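Local coordinates for seryl-tRNA synthetase, cytoplasmic (Candida albicans, PDB 3QO5), which catalyses the two-step attachment of serine to tRNA(Ser), first activating serine with ATP as Ser-AMP and then transferring it to the acceptor end of the tRNA, at residues Cys277-Ala282 and Ile292-Ala297; Lys351-Ala356 and Tyr364-Ser369. All coordinates share one frame; numbering follows the deposited sequence.

Contact 1: Cys277-Ala282 and Ile292-Ala297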
loop_
_atom_site.group_PDB
_atom_site.type_symbol
_atom_site.label_atom_id
_atom_site.label_comp_id
_atom_site.label_asym_id
_atom_site.label_seq_id
_atom_site.Cartn_x
_atom_site.Cartn_y
_atom_site.Cartn_z
ATOM N N CYS A 277 3.898 -2.247 4.452
ATOM C CA CYS A 277 4.306 -1.401 5.571
ATOM C C CYS A 277 5.047 -0.198 4.985
ATOM O O CYS A 277 5.800 -0.321 4.008
ATOM C CB CYS A 277 5.268 -2.176 6.491
ATOM S SG CYS A 277 4.525 -3.709 7.187
ATOM N N PHE A 278 4.875 0.953 5.624
ATOM C CA PHE A 278 5.436 2.184 5.108
ATOM C C PHE A 278 6.127 2.939 6.218
ATOM O O PHE A 278 5.551 3.164 7.286
ATOM C CB PHE A 278 4.297 3.026 4.477
ATOM C CG PHE A 278 3.520 2.282 3.419
ATOM C CD1 PHE A 278 3.912 2.331 2.090
ATOM C CD2 PHE A 278 2.447 1.470 3.767
ATOM C CE1 PHE A 278 3.229 1.622 1.131
ATOM C CE2 PHE A 278 1.752 0.756 2.799
ATOM C CZ PHE A 278 2.145 0.835 1.479
ATOM N N ARG A 279 7.388 3.271 5.980
ATOM C CA ARG A 279 8.185 3.975 6.985
ATOM C C ARG A 279 8.898 5.162 6.345
ATOM O O ARG A 279 9.689 4.987 5.400
ATOM C CB ARG A 279 9.161 2.973 7.569
ATOM C CG ARG A 279 8.409 1.870 8.346
ATOM C CD ARG A 279 9.346 0.974 9.133
ATOM N NE ARG A 279 10.210 1.761 9.996
ATOM C CZ ARG A 279 11.283 1.280 10.608
ATOM N NH1 ARG A 279 12.021 2.078 11.369
ATOM N NH2 ARG A 279 11.622 0.008 10.442
ATOM N N ARG A 280 8.686 6.357 6.886
ATOM C CA ARG A 280 9.377 7.545 6.392
ATOM C C ARG A 280 10.881 7.500 6.619
ATOM O O ARG A 280 11.641 8.091 5.858
ATOM C CB ARG A 280 8.795 8.786 7.070
ATOM C CG ARG A 280 7.392 9.143 6.637
ATOM C CD ARG A 280 6.962 10.469 7.243
ATOM N NE ARG A 280 7.920 11.523 6.954
ATOM C CZ ARG A 280 8.193 12.506 7.799
ATOM N NH1 ARG A 280 7.596 12.530 8.986
ATOM N NH2 ARG A 280 9.082 13.434 7.472
ATOM N N GLU A 281 11.309 6.810 7.669
ATOM C CA GLU A 281 12.739 6.686 7.977
ATOM C C GLU A 281 13.304 5.389 7.416
ATOM O O GLU A 281 13.010 4.309 7.925
ATOM C CB GLU A 281 12.981 6.744 9.480
ATOM C CG GLU A 281 12.483 8.020 10.127
ATOM C CD GLU A 281 13.205 9.249 9.607
ATOM O OE1 GLU A 281 14.277 9.590 10.163
ATOM O OE2 GLU A 281 12.704 9.870 8.644
ATOM N N ALA A 282 14.151 5.492 6.403
ATOM C CA ALA A 282 14.906 4.328 5.955
ATOM C C ALA A 282 16.342 4.702 5.586
ATOM O O ALA A 282 16.595 5.269 4.519
ATOM C CB ALA A 282 14.205 3.666 4.780
ATOM N N ILE A 292 17.248 -3.862 -0.958
ATOM C CA ILE A 292 15.878 -3.875 -0.443
ATOM C C ILE A 292 15.885 -4.274 1.034
ATOM O O ILE A 292 14.907 -4.820 1.555
ATOM C CB ILE A 292 14.923 -4.791 -1.250
ATOM C CG1 ILE A 292 15.392 -6.254 -1.256
ATOM C CG2 ILE A 292 14.789 -4.234 -2.660
ATOM C CD1 ILE A 292 14.473 -7.183 -2.046
ATOM N N PHE A 293 16.994 -3.992 1.713
ATOM C CA PHE A 293 17.095 -4.344 3.124
ATOM C C PHE A 293 16.413 -3.335 4.035
ATOM O O PHE A 293 15.728 -3.714 4.976
ATOM C CB PHE A 293 18.565 -4.486 3.524
ATOM C CG PHE A 293 18.771 -4.908 4.958
ATOM C CD1 PHE A 293 18.810 -6.244 5.312
ATOM C CD2 PHE A 293 18.885 -3.948 5.955
ATOM C CE1 PHE A 293 19.007 -6.628 6.636
ATOM C CE2 PHE A 293 19.063 -4.316 7.285
ATOM C CZ PHE A 293 19.114 -5.660 7.630
ATOM N N ARG A 294 16.641 -2.059 3.783
ATOM C CA ARG A 294 15.981 -0.999 4.530
ATOM C C ARG A 294 15.335 -0.015 3.559
ATOM O O ARG A 294 16.032 0.788 2.935
ATOM C CB ARG A 294 16.929 -0.311 5.526
ATOM C CG ARG A 294 16.331 0.944 6.135
ATOM C CD ARG A 294 16.978 1.374 7.453
ATOM N NE ARG A 294 16.184 0.871 8.581
ATOM C CZ ARG A 294 16.577 -0.057 9.452
ATOM N NH1 ARG A 294 17.792 -0.592 9.357
ATOM N NH2 ARG A 294 15.763 -0.430 10.438
ATOM N N VAL A 295 14.029 -0.117 3.379
ATOM C CA VAL A 295 13.350 0.656 2.339
ATOM C C VAL A 295 12.068 1.277 2.921
ATOM O O VAL A 295 11.693 1.002 4.054
ATOM C CB VAL A 295 13.011 -0.223 1.123
ATOM C CG1 VAL A 295 14.310 -0.580 0.398
ATOM C CG2 VAL A 295 12.314 -1.491 1.544
ATOM N N HIS A 296 11.399 2.133 2.165
ATOM C CA HIS A 296 10.250 2.838 2.715
ATOM C C HIS A 296 8.968 2.023 2.673
ATOM O O HIS A 296 8.020 2.320 3.386
ATOM C CB HIS A 296 10.052 4.155 1.966
ATOM C CG HIS A 296 11.162 5.134 2.198
ATOM N ND1 HIS A 296 11.321 5.798 3.395
ATOM C CD2 HIS A 296 12.138 5.597 1.379
ATOM C CE1 HIS A 296 12.370 6.597 3.318
ATOM N NE2 HIS A 296 12.875 6.499 2.102
ATOM N N ALA A 297 8.917 1.035 1.798
ATOM C CA ALA A 297 7.709 0.246 1.609
ATOM C C ALA A 297 8.094 -1.206 1.432
ATOM O O ALA A 297 9.004 -1.487 0.661
ATOM C CB ALA A 297 6.898 0.742 0.410
#
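H296 and R279 hold each other through two hydrogen bonds, one from the backbone and one from a ring. The amide N of R279 donates to the carbonyl O of H296 at 2.8 Å, and in return the imidazole ND1 of H296 donates to the carbonyl O of R279 at 2.7 Å. The second bond lies in the carbonyl plane and close to the ring plane, with an N-H...O angle of 162°. The first torsion of H296 (chi1 -67°) keeps CG beside its own backbone N, which brings the ring edge with ND1 to O of R279. Histidine suits the place because one flat ring offers a donor at its edge and an apolar face. CB of A282 uses that face in a CH-pi contact, 3.9 Å from the ring centroid.

Weaker CA-H...O contacts continue the pairing, CA of A297 lying 3.1 Å from O of C277. F278 and A297 form an antiparallel non-hydrogen-bonded pair where strands 269-278 and 297-307 begin to pair. These strands and their connection correspond to motif 2 of class II synthetases, and R279, R280, E281 and V295 are probably ATP-binding residues.

Apolar contact comes from CB of A297, which meets CD1 of the F278 ring at 3.8 Å, while V211 of the second subunit also packs on F278. Farther along, CG of R294 lies 3.7 Å from CB of A282.

Charge gathers where the guanidinium planes of R279 and R294 stand 85° apart, NH2 to NH2 4.2 Å, consistent with a site for an anionic nucleotide. R279 also has a weak, long ion pair with E230.

Contact 2: Lys351-Ala356 and Tyr364-Ser369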
loop_
_atom_site.group_PDB
_atom_site.type_symbol
_atom_site.label_atom_id
_atom_site.label_comp_id
_atom_site.label_asym_id
_atom_site.label_seq_id
_atom_site.Cartn_x
_atom_site.Cartn_y
_atom_site.Cartn_z
ATOM N N LYS A 351 11.696 -7.583 25.092
ATOM C CA LYS A 351 11.875 -7.733 23.646
ATOM C C LYS A 351 13.055 -8.642 23.300
ATOM O O LYS A 351 14.158 -8.503 23.864
ATOM C CB LYS A 351 12.112 -6.360 23.010
ATOM C CG LYS A 351 12.248 -6.364 21.497
ATOM C CD LYS A 351 11.531 -5.166 20.883
ATOM C CE LYS A 351 12.434 -3.996 20.620
ATOM N NZ LYS A 351 13.201 -4.248 19.387
ATOM N N TYR A 352 12.798 -9.600 22.417
ATOM C CA TYR A 352 13.844 -10.427 21.825
ATOM C C TYR A 352 13.933 -10.086 20.354
ATOM O O TYR A 352 12.909 -9.971 19.678
ATOM C CB TYR A 352 13.475 -11.896 21.911
ATOM C CG TYR A 352 13.829 -12.572 23.210
ATOM C CD1 TYR A 352 14.379 -11.862 24.277
ATOM C CD2 TYR A 352 13.616 -13.935 23.363
ATOM C CE1 TYR A 352 14.704 -12.513 25.477
ATOM C CE2 TYR A 352 13.928 -14.583 24.527
ATOM C CZ TYR A 352 14.474 -13.877 25.587
ATOM O OH TYR A 352 14.772 -14.571 26.739
ATOM N N ASP A 353 15.145 -9.933 19.841
ATOM C CA ASP A 353 15.338 -9.826 18.402
ATOM C C ASP A 353 15.979 -11.114 17.894
ATOM O O ASP A 353 16.913 -11.640 18.511
ATOM C CB ASP A 353 16.259 -8.660 18.071
ATOM C CG ASP A 353 15.546 -7.327 18.149
ATOM O OD1 ASP A 353 14.384 -7.305 18.631
ATOM O OD2 ASP A 353 16.140 -6.313 17.722
ATOM N N LEU A 354 15.479 -11.635 16.782
ATOM C CA LEU A 354 16.200 -12.671 16.079
ATOM C C LEU A 354 16.999 -11.950 14.989
ATOM O O LEU A 354 16.455 -11.189 14.176
ATOM C CB LEU A 354 15.222 -13.714 15.499
ATOM C CG LEU A 354 15.925 -14.872 14.778
ATOM C CD1 LEU A 354 15.138 -16.167 14.914
ATOM C CD2 LEU A 354 16.203 -14.515 13.297
ATOM N N GLU A 355 18.308 -12.155 15.015
ATOM C CA GLU A 355 19.202 -11.507 14.071
ATOM C C GLU A 355 19.882 -12.574 13.245
ATOM O O GLU A 355 20.548 -13.455 13.806
ATOM C CB GLU A 355 20.270 -10.723 14.830
ATOM C CG GLU A 355 19.704 -9.791 15.891
ATOM C CD GLU A 355 20.789 -8.933 16.550
ATOM O OE1 GLU A 355 21.930 -9.420 16.760
ATOM O OE2 GLU A 355 20.476 -7.787 16.912
ATOM N N ALA A 356 19.705 -12.522 11.926
ATOM C CA ALA A 356 20.199 -13.605 11.088
ATOM C C ALA A 356 21.593 -13.256 10.536
ATOM O O ALA A 356 21.963 -12.089 10.350
ATOM C CB ALA A 356 19.240 -13.853 9.918
ATOM N N TYR A 364 25.534 -10.232 12.099
ATOM C CA TYR A 364 24.148 -10.537 12.355
ATOM C C TYR A 364 23.294 -9.303 12.180
ATOM O O TYR A 364 23.626 -8.232 12.673
ATOM C CB TYR A 364 23.992 -11.021 13.787
ATOM C CG TYR A 364 24.516 -12.415 14.020
ATOM C CD1 TYR A 364 23.777 -13.518 13.625
ATOM C CD2 TYR A 364 25.717 -12.636 14.700
ATOM C CE1 TYR A 364 24.225 -14.802 13.850
ATOM C CE2 TYR A 364 26.173 -13.938 14.937
ATOM C CZ TYR A 364 25.404 -15.015 14.512
ATOM O OH TYR A 364 25.811 -16.304 14.727
ATOM N N LYS A 365 22.192 -9.463 11.452
ATOM C CA LYS A 365 21.272 -8.346 11.250
ATOM C C LYS A 365 19.861 -8.706 11.652
ATOM O O LYS A 365 19.386 -9.822 11.407
ATOM C CB LYS A 365 21.295 -7.862 9.790
ATOM C CG LYS A 365 22.690 -7.482 9.260
ATOM C CD LYS A 365 22.564 -6.502 8.088
ATOM C CE LYS A 365 23.909 -5.938 7.602
ATOM N NZ LYS A 365 24.648 -5.095 8.605
ATOM N N GLU A 366 19.202 -7.756 12.298
ATOM C CA GLU A 366 17.855 -7.974 12.771
ATOM C C GLU A 366 16.841 -8.324 11.676
ATOM O O GLU A 366 16.722 -7.603 10.682
ATOM C CB GLU A 366 17.349 -6.765 13.514
ATOM C CG GLU A 366 16.022 -7.096 14.153
ATOM C CD GLU A 366 15.154 -5.902 14.302
ATOM O OE1 GLU A 366 15.703 -4.816 14.587
ATOM O OE2 GLU A 366 13.932 -6.043 14.101
ATOM N N LEU A 367 16.140 -9.450 11.844
ATOM C CA LEU A 367 15.037 -9.792 10.948
ATOM C C LEU A 367 13.700 -9.827 11.724
ATOM O O LEU A 367 12.629 -9.708 11.133
ATOM C CB LEU A 367 15.265 -11.172 10.333
ATOM C CG LEU A 367 16.390 -11.301 9.310
ATOM C CD1 LEU A 367 16.263 -12.634 8.604
ATOM C CD2 LEU A 367 16.354 -10.187 8.305
ATOM N N VAL A 368 13.769 -10.108 13.020
ATOM C CA VAL A 368 12.584 -10.258 13.831
ATOM C C VAL A 368 12.714 -9.495 15.150
ATOM O O VAL A 368 13.771 -9.574 15.785
ATOM C CB VAL A 368 12.453 -11.761 14.154
ATOM C CG1 VAL A 368 11.424 -12.000 15.266
ATOM C CG2 VAL A 368 12.079 -12.545 12.899
ATOM N N SER A 369 11.685 -8.751 15.573
ATOM C CA SER A 369 11.584 -8.308 16.963
ATOM C C SER A 369 10.280 -8.910 17.506
ATOM O O SER A 369 9.231 -8.870 16.873
ATOM C CB SER A 369 11.524 -6.786 17.100
ATOM O OG SER A 369 10.336 -6.296 16.548
#
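L354 meets two successive residues of the facing strand: its carbonyl O accepts from N of L367 at 2.9 Å and from N of V368 at 3.1 Å, both in the carbonyl plane. N of L354 gives a bond back to O of V368, and beyond the irregularity A356 and K365 exchange a pair of amide bonds.

On one face CB of L354 packs on CB of V368 at 3.6 Å, and CD1 of L367 presses closely on CB of A356, 3.5 Å away. These aliphatic groups suit the face covered by helices 312-329 and 408-419. The other face is polar. Here the like-charged carboxylates of D353 and E366 come within 3.5 Å, OD2 to OE1; K351 NZ, in a weak salt bridge to D353 OD1, would offset some of this charge. OD1 also lies 3.3 Å from CB of S369.

Further out, R410 binds O of E366 and T404 binds N of S369, holding the backbone at the two ends of E366-S369, while across from it R335 holds the carboxylate of E355 by a salt bridge. E366 to S369, probably part of the ATP site, thus lie on a beta hairpin with a classic bulge in the largely antiparallel sheet of the class II catalytic core.

Contacts 1 and 2 both reach the same largely antiparallel sheet of the catalytic core, their centres about 17 Å apart, and both are partly buried. Contact 2 lies within the sheet, between neighbouring strands, and relies on repeated backbone bonds with an apolar and a polar face. Contact 1 sits where two strands run out into a loop, so a histidine side chain takes over part of the pairing, and the second subunit touches it; no other chain reaches contact 2. Contact 1 gathers arginines, whereas contact 2 mixes acidic groups with lysines. The two meet where F293 CZ packs on K365 CD at 3.6 Å, and R410 bonds to both, consistent with a shared ATP site.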